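Local coordinates for FHA domain-containing protein DDL (Arabidopsis thaliana, PDB 3VPY), which probably recognises phosphothreonine on Dicer-like1 through its forkhead-associated domain, linking the protein to the microRNA-processing machinery, at residues 34-48 with 56-68. Residues are numbered along the deposited sequence; the frame is centred on the assembly and turned at random.
Sequences LHRQSCYLFGRERRI and PSCSKQHAVIQYR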
ATOM      1  N   LEU A  34      -0.497   7.669  -3.357  1.00 14.05           N
ATOM      2  CA  LEU A  34       0.049   6.859  -2.266  1.00 13.95           C
ATOM      3  C   LEU A  34       1.563   6.991  -2.139  1.00 14.74           C
ATOM      4  O   LEU A  34       2.257   6.037  -1.759  1.00 14.64           O
ATOM      5  CB  LEU A  34      -0.346   5.393  -2.443  1.00 13.94           C
ATOM      6  CG  LEU A  34      -0.588   4.621  -1.135  1.00 12.73           C
ATOM      7  CD1 LEU A  34      -1.874   5.073  -0.417  1.00 13.54           C
ATOM      8  CD2 LEU A  34      -0.603   3.131  -1.453  1.00 13.44           C
ATOM      9  N   HIS A  35       2.089   8.173  -2.440  1.00 14.67           N
ATOM     10  CA  HIS A  35       3.543   8.327  -2.462  1.00 15.62           C
ATOM     11  C   HIS A  35       4.023   9.670  -1.911  1.00 16.60           C
ATOM     12  O   HIS A  35       5.191  10.028  -2.079  1.00 18.23           O
ATOM     13  CB  HIS A  35       4.143   8.067  -3.860  1.00 16.10           C
ATOM     14  CG  HIS A  35       3.567   8.928  -4.948  1.00 15.84           C
ATOM     15  ND1 HIS A  35       4.078  10.167  -5.284  1.00 22.39           N
ATOM     16  CD2 HIS A  35       2.542   8.704  -5.806  1.00 14.23           C
ATOM     17  CE1 HIS A  35       3.369  10.684  -6.276  1.00 16.62           C
ATOM     18  NE2 HIS A  35       2.438   9.812  -6.617  1.00 20.18           N
ATOM     19  N   ARG A  36       3.144  10.398  -1.228  1.00 16.62           N
ATOM     20  CA  ARG A  36       3.554  11.668  -0.619  1.00 17.71           C
ATOM     21  C   ARG A  36       3.738  11.638   0.910  1.00 18.50           C
ATOM     22  O   ARG A  36       4.006  12.670   1.531  1.00 19.09           O
ATOM     23  CB  ARG A  36       2.632  12.813  -1.060  1.00 18.33           C
ATOM     24  CG  ARG A  36       2.917  13.302  -2.491  1.00 18.36           C
ATOM     25  CD  ARG A  36       1.896  14.338  -2.965  1.00 19.19           C
ATOM     26  NE  ARG A  36       2.333  15.145  -4.134  1.00 19.82           N
ATOM     27  CZ  ARG A  36       2.164  14.787  -5.415  1.00 20.77           C
ATOM     28  NH1 ARG A  36       1.585  13.632  -5.718  1.00 19.82           N
ATOM     29  NH2 ARG A  36       2.557  15.595  -6.410  1.00 18.73           N
ATOM     30  N   GLN A  37       3.578  10.466   1.521  1.00 17.93           N
ATOM     31  CA  GLN A  37       3.994  10.307   2.902  1.00 18.19           C
ATOM     32  C   GLN A  37       4.462   8.883   3.133  1.00 17.01           C
ATOM     33  O   GLN A  37       4.279   8.028   2.281  1.00 15.74           O
ATOM     34  CB  GLN A  37       2.875  10.670   3.875  1.00 19.99           C
ATOM     35  CG  GLN A  37       1.600   9.959   3.647  1.00 20.24           C
ATOM     36  CD  GLN A  37       0.381  10.710   4.220  1.00 23.44           C
ATOM     37  OE1 GLN A  37       0.041  11.818   3.795  1.00 26.78           O
ATOM     38  NE2 GLN A  37      -0.278  10.093   5.169  1.00 19.39           N
ATOM     39  N   SER A  38       5.073   8.653   4.290  1.00 17.47           N
ATOM     40  CA  SER A  38       5.684   7.355   4.549  1.00 17.02           C
ATOM     41  C   SER A  38       4.696   6.329   5.084  1.00 17.06           C
ATOM     42  O   SER A  38       4.992   5.126   5.100  1.00 16.50           O
ATOM     43  CB  SER A  38       6.882   7.513   5.503  1.00 18.16           C
ATOM     44  OG  SER A  38       6.453   8.105   6.720  1.00 18.70           O
ATOM     45  N   CYS A  39       3.521   6.792   5.506  1.00 18.35           N
ATOM     46  CA  CYS A  39       2.487   5.896   6.011  1.00 17.15           C
ATOM     47  C   CYS A  39       1.083   6.426   5.717  1.00 16.74           C
ATOM     48  O   CYS A  39       0.810   7.634   5.831  1.00 16.79           O
ATOM     49  CB  CYS A  39       2.702   5.654   7.505  1.00 19.57           C
ATOM     50  SG  CYS A  39       1.581   4.491   8.245  1.00 24.22           S
ATOM     51  N   TYR A  40       0.215   5.521   5.286  1.00 14.08           N
ATOM     52  CA  TYR A  40      -1.194   5.833   5.062  1.00 14.04           C
ATOM     53  C   TYR A  40      -2.103   4.977   5.939  1.00 13.69           C
ATOM     54  O   TYR A  40      -2.108   3.750   5.830  1.00 13.41           O
ATOM     55  CB  TYR A  40      -1.577   5.638   3.590  1.00 13.51           C
ATOM     56  CG  TYR A  40      -0.991   6.689   2.666  1.00 14.40           C
ATOM     57  CD1 TYR A  40      -1.706   7.835   2.341  1.00 13.38           C
ATOM     58  CD2 TYR A  40       0.287   6.535   2.128  1.00 13.85           C
ATOM     59  CE1 TYR A  40      -1.153   8.818   1.490  1.00 13.57           C
ATOM     60  CE2 TYR A  40       0.836   7.499   1.291  1.00 15.29           C
ATOM     61  CZ  TYR A  40       0.104   8.642   0.967  1.00 15.46           C
ATOM     62  OH  TYR A  40       0.624   9.612   0.124  1.00 16.44           O
ATOM     63  N   LEU A  41      -2.873   5.640   6.800  1.00 13.52           N
ATOM     64  CA  LEU A  41      -3.843   4.963   7.657  1.00 13.94           C
ATOM     65  C   LEU A  41      -5.194   4.845   6.973  1.00 13.25           C
ATOM     66  O   LEU A  41      -5.747   5.839   6.516  1.00 13.56           O
ATOM     67  CB  LEU A  41      -4.001   5.730   8.976  1.00 14.52           C
ATOM     68  CG  LEU A  41      -5.074   5.214   9.931  1.00 14.37           C
ATOM     69  CD1 LEU A  41      -4.784   3.772  10.379  1.00 14.16           C
ATOM     70  CD2 LEU A  41      -5.190   6.141  11.130  1.00 15.99           C
ATOM     71  N   PHE A  42      -5.715   3.621   6.920  1.00 13.26           N
ATOM     72  CA  PHE A  42      -7.063   3.342   6.411  1.00 13.42           C
ATOM     73  C   PHE A  42      -7.975   3.041   7.584  1.00 13.78           C
ATOM     74  O   PHE A  42      -7.647   2.221   8.446  1.00 14.11           O
ATOM     75  CB  PHE A  42      -7.037   2.112   5.514  1.00 13.29           C
ATOM     76  CG  PHE A  42      -6.213   2.298   4.267  1.00 13.14           C
ATOM     77  CD1 PHE A  42      -6.846   2.554   3.046  1.00 13.68           C
ATOM     78  CD2 PHE A  42      -4.819   2.248   4.314  1.00 13.83           C
ATOM     79  CE1 PHE A  42      -6.086   2.735   1.874  1.00 15.46           C
ATOM     80  CE2 PHE A  42      -4.032   2.456   3.155  1.00 14.23           C
ATOM     81  CZ  PHE A  42      -4.669   2.693   1.932  1.00 14.71           C
ATOM     82  N   GLY A  43      -9.138   3.673   7.607  1.00 13.22           N
ATOM     83  CA  GLY A  43     -10.071   3.386   8.678  1.00 13.74           C
ATOM     84  C   GLY A  43     -11.355   4.157   8.580  1.00 15.18           C
ATOM     85  O   GLY A  43     -11.476   5.091   7.777  1.00 15.09           O
ATOM     86  N   ARG A  44     -12.319   3.732   9.387  1.00 15.31           N
ATOM     87  CA  ARG A  44     -13.649   4.357   9.377  1.00 17.83           C
ATOM     88  C   ARG A  44     -13.672   5.716  10.081  1.00 18.20           C
ATOM     89  O   ARG A  44     -14.560   6.546   9.822  1.00 18.47           O
ATOM     90  CB  ARG A  44     -14.669   3.393   9.987  1.00 17.53           C
ATOM     91  CG  ARG A  44     -16.067   3.442   9.343  1.00 20.12           C
ATOM     92  CD  ARG A  44     -17.054   2.537  10.089  1.00 19.74           C
ATOM     93  NE  ARG A  44     -17.376   3.127  11.403  1.00 25.09           N
ATOM     94  CZ  ARG A  44     -16.890   2.708  12.571  1.00 24.42           C
ATOM     95  NH1 ARG A  44     -16.102   1.636  12.654  1.00 20.40           N
ATOM     96  NH2 ARG A  44     -17.211   3.362  13.675  1.00 26.04           N
ATOM     97  N   GLU A  45     -12.699   5.958  10.960  1.00 18.77           N
ATOM     98  CA  GLU A  45     -12.666   7.214  11.728  1.00 20.21           C
ATOM     99  C   GLU A  45     -12.066   8.362  10.905  1.00 20.72           C
ATOM    100  O   GLU A  45     -10.860   8.471  10.763  1.00 19.71           O
ATOM    101  CB  GLU A  45     -11.912   7.015  13.045  1.00 20.76           C
ATOM    102  CG  GLU A  45     -11.887   8.253  13.931  1.00 24.65           C
ATOM    103  CD  GLU A  45     -11.355   7.970  15.322  1.00 30.76           C
ATOM    104  OE1 GLU A  45     -11.091   6.789  15.642  1.00 32.48           O
ATOM    105  OE2 GLU A  45     -11.185   8.936  16.099  1.00 32.31           O
ATOM    106  N   ARG A  46     -12.935   9.204  10.352  1.00 21.89           N
ATOM    107  CA  ARG A  46     -12.504  10.264   9.437  1.00 23.28           C
ATOM    108  C   ARG A  46     -11.578  11.301  10.081  1.00 24.31           C
ATOM    109  O   ARG A  46     -10.788  11.933   9.375  1.00 25.37           O
ATOM    110  CB  ARG A  46     -13.711  10.922   8.745  1.00 23.61           C
ATOM    111  CG  ARG A  46     -14.406   9.966   7.785  1.00 25.07           C
ATOM    112  CD  ARG A  46     -15.418  10.665   6.890  1.00 30.01           C
ATOM    113  NE  ARG A  46     -15.586   9.942   5.634  1.00 30.83           N
ATOM    114  CZ  ARG A  46     -15.090  10.323   4.456  1.00 30.53           C
ATOM    115  NH1 ARG A  46     -14.389  11.449   4.341  1.00 30.78           N
ATOM    116  NH2 ARG A  46     -15.305   9.577   3.382  1.00 29.52           N
ATOM    117  N   ARG A  47     -11.633  11.423  11.412  1.00 25.54           N
ATOM    118  CA  ARG A  47     -10.793  12.378  12.146  1.00 27.84           C
ATOM    119  C   ARG A  47      -9.302  12.044  12.023  1.00 26.81           C
ATOM    120  O   ARG A  47      -8.456  12.941  12.074  1.00 27.63           O
ATOM    121  CB  ARG A  47     -11.225  12.440  13.626  1.00 28.26           C
ATOM    122  CG  ARG A  47     -10.527  13.508  14.493  1.00 32.59           C
ATOM    123  CD  ARG A  47     -11.396  13.892  15.715  1.00 34.19           C
ATOM    124  NE  ARG A  47     -10.603  14.497  16.796  1.00 41.40           N
ATOM    125  CZ  ARG A  47     -11.026  14.699  18.047  1.00 44.25           C
ATOM    126  NH1 ARG A  47     -12.259  14.367  18.419  1.00 44.93           N
ATOM    127  NH2 ARG A  47     -10.207  15.246  18.938  1.00 47.85           N
ATOM    128  N   ILE A  48      -8.971  10.764  11.860  1.00 25.36           N
ATOM    129  CA  ILE A  48      -7.553  10.377  11.810  1.00 24.80           C
ATOM    130  C   ILE A  48      -7.134   9.579  10.568  1.00 22.46           C
ATOM    131  O   ILE A  48      -5.974   9.592  10.192  1.00 22.56           O
ATOM    132  CB  ILE A  48      -7.087   9.661  13.096  1.00 26.07           C
ATOM    133  CG1 ILE A  48      -8.092   8.576  13.474  1.00 27.62           C
ATOM    134  CG2 ILE A  48      -6.846  10.694  14.215  1.00 28.90           C
ATOM    135  CD1 ILE A  48      -7.602   7.622  14.523  1.00 31.63           C
ATOM    136  N   PRO A  56     -19.568   0.077   6.874  1.00 15.16           N
ATOM    137  CA  PRO A  56     -19.765  -0.226   8.291  1.00 14.85           C
ATOM    138  C   PRO A  56     -19.030  -1.482   8.798  1.00 14.60           C
ATOM    139  O   PRO A  56     -18.916  -1.669   9.998  1.00 15.01           O
ATOM    140  CB  PRO A  56     -21.299  -0.358   8.424  1.00 15.50           C
ATOM    141  CG  PRO A  56     -21.798  -0.550   7.055  1.00 16.25           C
ATOM    142  CD  PRO A  56     -20.841   0.133   6.135  1.00 15.26           C
ATOM    143  N   SER A  57     -18.509  -2.325   7.908  1.00 13.49           N
ATOM    144  CA  SER A  57     -17.754  -3.506   8.404  1.00 14.00           C
ATOM    145  C   SER A  57     -16.331  -3.141   8.805  1.00 14.27           C
ATOM    146  O   SER A  57     -15.605  -3.958   9.393  1.00 15.16           O
ATOM    147  CB  SER A  57     -17.732  -4.631   7.367  1.00 13.96           C
ATOM    148  OG  SER A  57     -17.057  -4.234   6.200  1.00 14.07           O
ATOM    149  N   CYS A  58     -15.908  -1.938   8.456  1.00 14.17           N
ATOM    150  CA  CYS A  58     -14.518  -1.517   8.691  1.00 14.23           C
ATOM    151  C   CYS A  58     -14.284  -0.961  10.090  1.00 13.69           C
ATOM    152  O   CYS A  58     -15.134  -0.295  10.655  1.00 15.24           O
ATOM    153  CB  CYS A  58     -14.115  -0.458   7.681  1.00 13.92           C
ATOM    154  SG  CYS A  58     -14.066  -1.132   5.990  1.00 16.62           S
ATOM    155  N   SER A  59     -13.097  -1.208  10.633  1.00 13.36           N
ATOM    156  CA  SER A  59     -12.761  -0.723  11.981  1.00 13.34           C
ATOM    157  C   SER A  59     -12.347   0.750  11.925  1.00 13.55           C
ATOM    158  O   SER A  59     -12.007   1.264  10.844  1.00 13.47           O
ATOM    159  CB  SER A  59     -11.631  -1.585  12.564  1.00 14.42           C
ATOM    160  OG  SER A  59     -11.991  -2.982  12.573  1.00 14.47           O
ATOM    161  N   LYS A  60     -12.399   1.435  13.072  1.00 14.08           N
ATOM    162  CA  LYS A  60     -12.032   2.855  13.161  1.00 15.28           C
ATOM    163  C   LYS A  60     -10.627   3.128  12.614  1.00 14.97           C
ATOM    164  O   LYS A  60     -10.394   4.066  11.835  1.00 15.07           O
ATOM    165  CB  LYS A  60     -12.140   3.304  14.616  1.00 16.69           C
ATOM    166  CG  LYS A  60     -13.578   3.473  15.102  1.00 18.96           C
ATOM    167  CD  LYS A  60     -13.611   3.736  16.590  1.00 23.39           C
ATOM    168  CE  LYS A  60     -13.748   5.197  16.878  1.00 29.34           C
ATOM    169  NZ  LYS A  60     -14.280   5.361  18.254  1.00 29.87           N
ATOM    170  N   GLN A  61      -9.694   2.276  13.027  1.00 15.16           N
ATOM    171  CA  GLN A  61      -8.342   2.220  12.472  1.00 14.98           C
ATOM    172  C   GLN A  61      -8.099   0.775  12.024  1.00 15.09           C
ATOM    173  O   GLN A  61      -7.950  -0.142  12.853  1.00 15.15           O
ATOM    174  CB  GLN A  61      -7.306   2.643  13.527  1.00 16.11           C
ATOM    175  CG  GLN A  61      -7.504   4.054  14.072  1.00 17.30           C
ATOM    176  CD  GLN A  61      -6.416   4.464  15.054  1.00 18.26           C
ATOM    177  OE1 GLN A  61      -5.236   4.267  14.788  1.00 20.39           O
ATOM    178  NE2 GLN A  61      -6.813   5.067  16.173  1.00 21.36           N
ATOM    179  N   HIS A  62      -8.094   0.575  10.712  1.00 13.81           N
ATOM    180  CA  HIS A  62      -8.250  -0.757  10.153  1.00 13.91           C
ATOM    181  C   HIS A  62      -6.910  -1.324   9.722  1.00 13.19           C
ATOM    182  O   HIS A  62      -6.553  -2.426  10.116  1.00 13.88           O
ATOM    183  CB  HIS A  62      -9.197  -0.719   8.949  1.00 13.11           C
ATOM    184  CG  HIS A  62      -9.823  -2.036   8.628  1.00 13.17           C
ATOM    185  ND1 HIS A  62      -9.167  -3.068   7.994  1.00 17.47           N
ATOM    186  CD2 HIS A  62     -11.080  -2.482   8.864  1.00 12.74           C
ATOM    187  CE1 HIS A  62      -9.998  -4.085   7.841  1.00 11.30           C
ATOM    188  NE2 HIS A  62     -11.162  -3.754   8.362  1.00 16.61           N
ATOM    189  N   ALA A  63      -6.177  -0.578   8.904  1.00 12.28           N
ATOM    190  CA  ALA A  63      -4.915  -1.076   8.332  1.00 12.38           C
ATOM    191  C   ALA A  63      -4.042   0.120   8.005  1.00 11.79           C
ATOM    192  O   ALA A  63      -4.549   1.235   7.816  1.00 11.88           O
ATOM    193  CB  ALA A  63      -5.177  -1.866   7.080  1.00 11.87           C
ATOM    194  N   VAL A  64      -2.731  -0.108   7.929  1.00 12.18           N
ATOM    195  CA  VAL A  64      -1.821   0.915   7.417  1.00 13.42           C
ATOM    196  C   VAL A  64      -1.051   0.373   6.196  1.00 12.73           C
ATOM    197  O   VAL A  64      -0.776  -0.823   6.110  1.00 13.27           O
ATOM    198  CB  VAL A  64      -0.853   1.432   8.537  1.00 14.87           C
ATOM    199  CG1 VAL A  64       0.102   0.330   9.052  1.00 15.40           C
ATOM    200  CG2 VAL A  64      -0.070   2.626   8.069  1.00 20.49           C
ATOM    201  N   ILE A  65      -0.767   1.239   5.238  1.00 12.46           N
ATOM    202  CA  ILE A  65       0.281   0.938   4.255  1.00 12.30           C
ATOM    203  C   ILE A  65       1.494   1.758   4.666  1.00 13.24           C
ATOM    204  O   ILE A  65       1.430   2.999   4.733  1.00 13.12           O
ATOM    205  CB  ILE A  65      -0.152   1.213   2.796  1.00 11.98           C
ATOM    206  CG1 ILE A  65      -1.195   0.164   2.386  1.00 11.81           C
ATOM    207  CG2 ILE A  65       1.075   1.149   1.857  1.00 13.37           C
ATOM    208  CD1 ILE A  65      -1.845   0.344   1.010  1.00 12.20           C
ATOM    209  N   GLN A  66       2.568   1.032   4.998  1.00 12.63           N
ATOM    210  CA  GLN A  66       3.774   1.598   5.564  1.00 13.91           C
ATOM    211  C   GLN A  66       4.891   1.425   4.561  1.00 13.37           C
ATOM    212  O   GLN A  66       5.149   0.289   4.136  1.00 13.20           O
ATOM    213  CB  GLN A  66       4.143   0.836   6.841  1.00 14.06           C
ATOM    214  CG  GLN A  66       5.469   1.291   7.436  1.00 15.76           C
ATOM    215  CD  GLN A  66       5.369   2.677   8.040  1.00 17.88           C
ATOM    216  OE1 GLN A  66       4.568   2.904   8.955  1.00 18.92           O
ATOM    217  NE2 GLN A  66       6.166   3.615   7.530  1.00 17.59           N
ATOM    218  N   TYR A  67       5.512   2.532   4.155  1.00 13.28           N
ATOM    219  CA  TYR A  67       6.726   2.482   3.333  1.00 13.33           C
ATOM    220  C   TYR A  67       7.935   2.239   4.213  1.00 14.62           C
ATOM    221  O   TYR A  67       8.051   2.845   5.262  1.00 16.61           O
ATOM    222  CB  TYR A  67       6.868   3.760   2.466  1.00 14.70           C
ATOM    223  CG  TYR A  67       5.844   3.754   1.369  1.00 13.25           C
ATOM    224  CD1 TYR A  67       6.047   3.003   0.219  1.00 14.08           C
ATOM    225  CD2 TYR A  67       4.637   4.436   1.508  1.00 14.05           C
ATOM    226  CE1 TYR A  67       5.082   2.921  -0.773  1.00 14.62           C
ATOM    227  CE2 TYR A  67       3.661   4.371   0.506  1.00 14.04           C
ATOM    228  CZ  TYR A  67       3.901   3.622  -0.632  1.00 13.53           C
ATOM    229  OH  TYR A  67       2.929   3.538  -1.610  1.00 14.75           O
ATOM    230  N   ARG A  68       8.788   1.304   3.787  1.00 13.59           N
ATOM    231  CA  ARG A  68       9.984   0.872   4.512  1.00 14.52           C
ATOM    232  C   ARG A  68      11.197   0.801   3.588  1.00 14.69           C
ATOM    233  O   ARG A  68      11.123   0.237   2.478  1.00 14.59           O
ATOM    234  CB  ARG A  68       9.740  -0.514   5.142  1.00 13.92           C
ATOM    235  CG  ARG A  68       8.634  -0.535   6.206  1.00 14.02           C
ATOM    236  CD  ARG A  68       8.244  -1.975   6.535  1.00 14.81           C
ATOM    237  NE  ARG A  68       9.351  -2.670   7.200  1.00 15.45           N
ATOM    238  CZ  ARG A  68       9.572  -3.984   7.154  1.00 14.59           C
ATOM    239  NH1 ARG A  68       8.783  -4.781   6.449  1.00 19.46           N
ATOM    240  NH2 ARG A  68      10.621  -4.504   7.777  1.00 17.17           N
TER
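Tyr40 and Phe42 pair with Ile65 and Ala63 in an antiparallel ladder between neighbouring strands 39-43 and 63-73 of the FHA beta sandwich; the family's Gly-Arg motif sits where strand 39-43 ends, and its Ser-x-x-His motif in the loop leading into strand 63-73. It illustrates how a regular sheet can run out into loops of the kind that form the phosphopeptide site in FHA domains. Tyr40 and Ile65 exchange two backbone bonds, and strand 51-52 flanks the ladder beyond strand 39-43. On the face shared by Tyr40, Phe42 and Ile65, the CD1 methyl of Ile65 approaches Phe42 CE2 obliquely at 3.7 Å, while Ile65 also touches Ile117 of the other sheet. Tyr67 closes the far end: its ring meets that of Tyr40 edge to edge, CE2 to CE2 at 4.3 Å, and its hydroxyl makes a weak bond to Leu34 O.

The regular pairing is interrupted by a classic beta bulge, where Phe42 O accepts from both His62 N (2.8 Å) and Ala63 N (3.2 Å). At Gly43 a beta carbon would run into Lys60 O. The turn then docks on backbone carbonyls: Arg44 N binds Ser59 O, and Glu45 N reaches a lone pair of Lys60 O at 3.1 Å. Bent at chi3 (71°), the Arg44 side chain brings NH1 to Cys58 O at 2.9 Å, the acceptor lying in the guanidinium plane and the N-H pointing nearly straight at it (160°). With an alanine in place of Arg44, Cys58 O would probably lose this donor and the loop edge its positive charge. Lys60 crosses the arginine, its CG 3.9 Å from Arg44 NH2, its amine near the Glu45 carboxylate but beyond salt-bridge distance. A neutral carbonyl can orient the guanidinium and would be expected to leave its charge in place, consistent with a phosphothreonine cleft, where related FHA domains use the arginine and serine of these motifs.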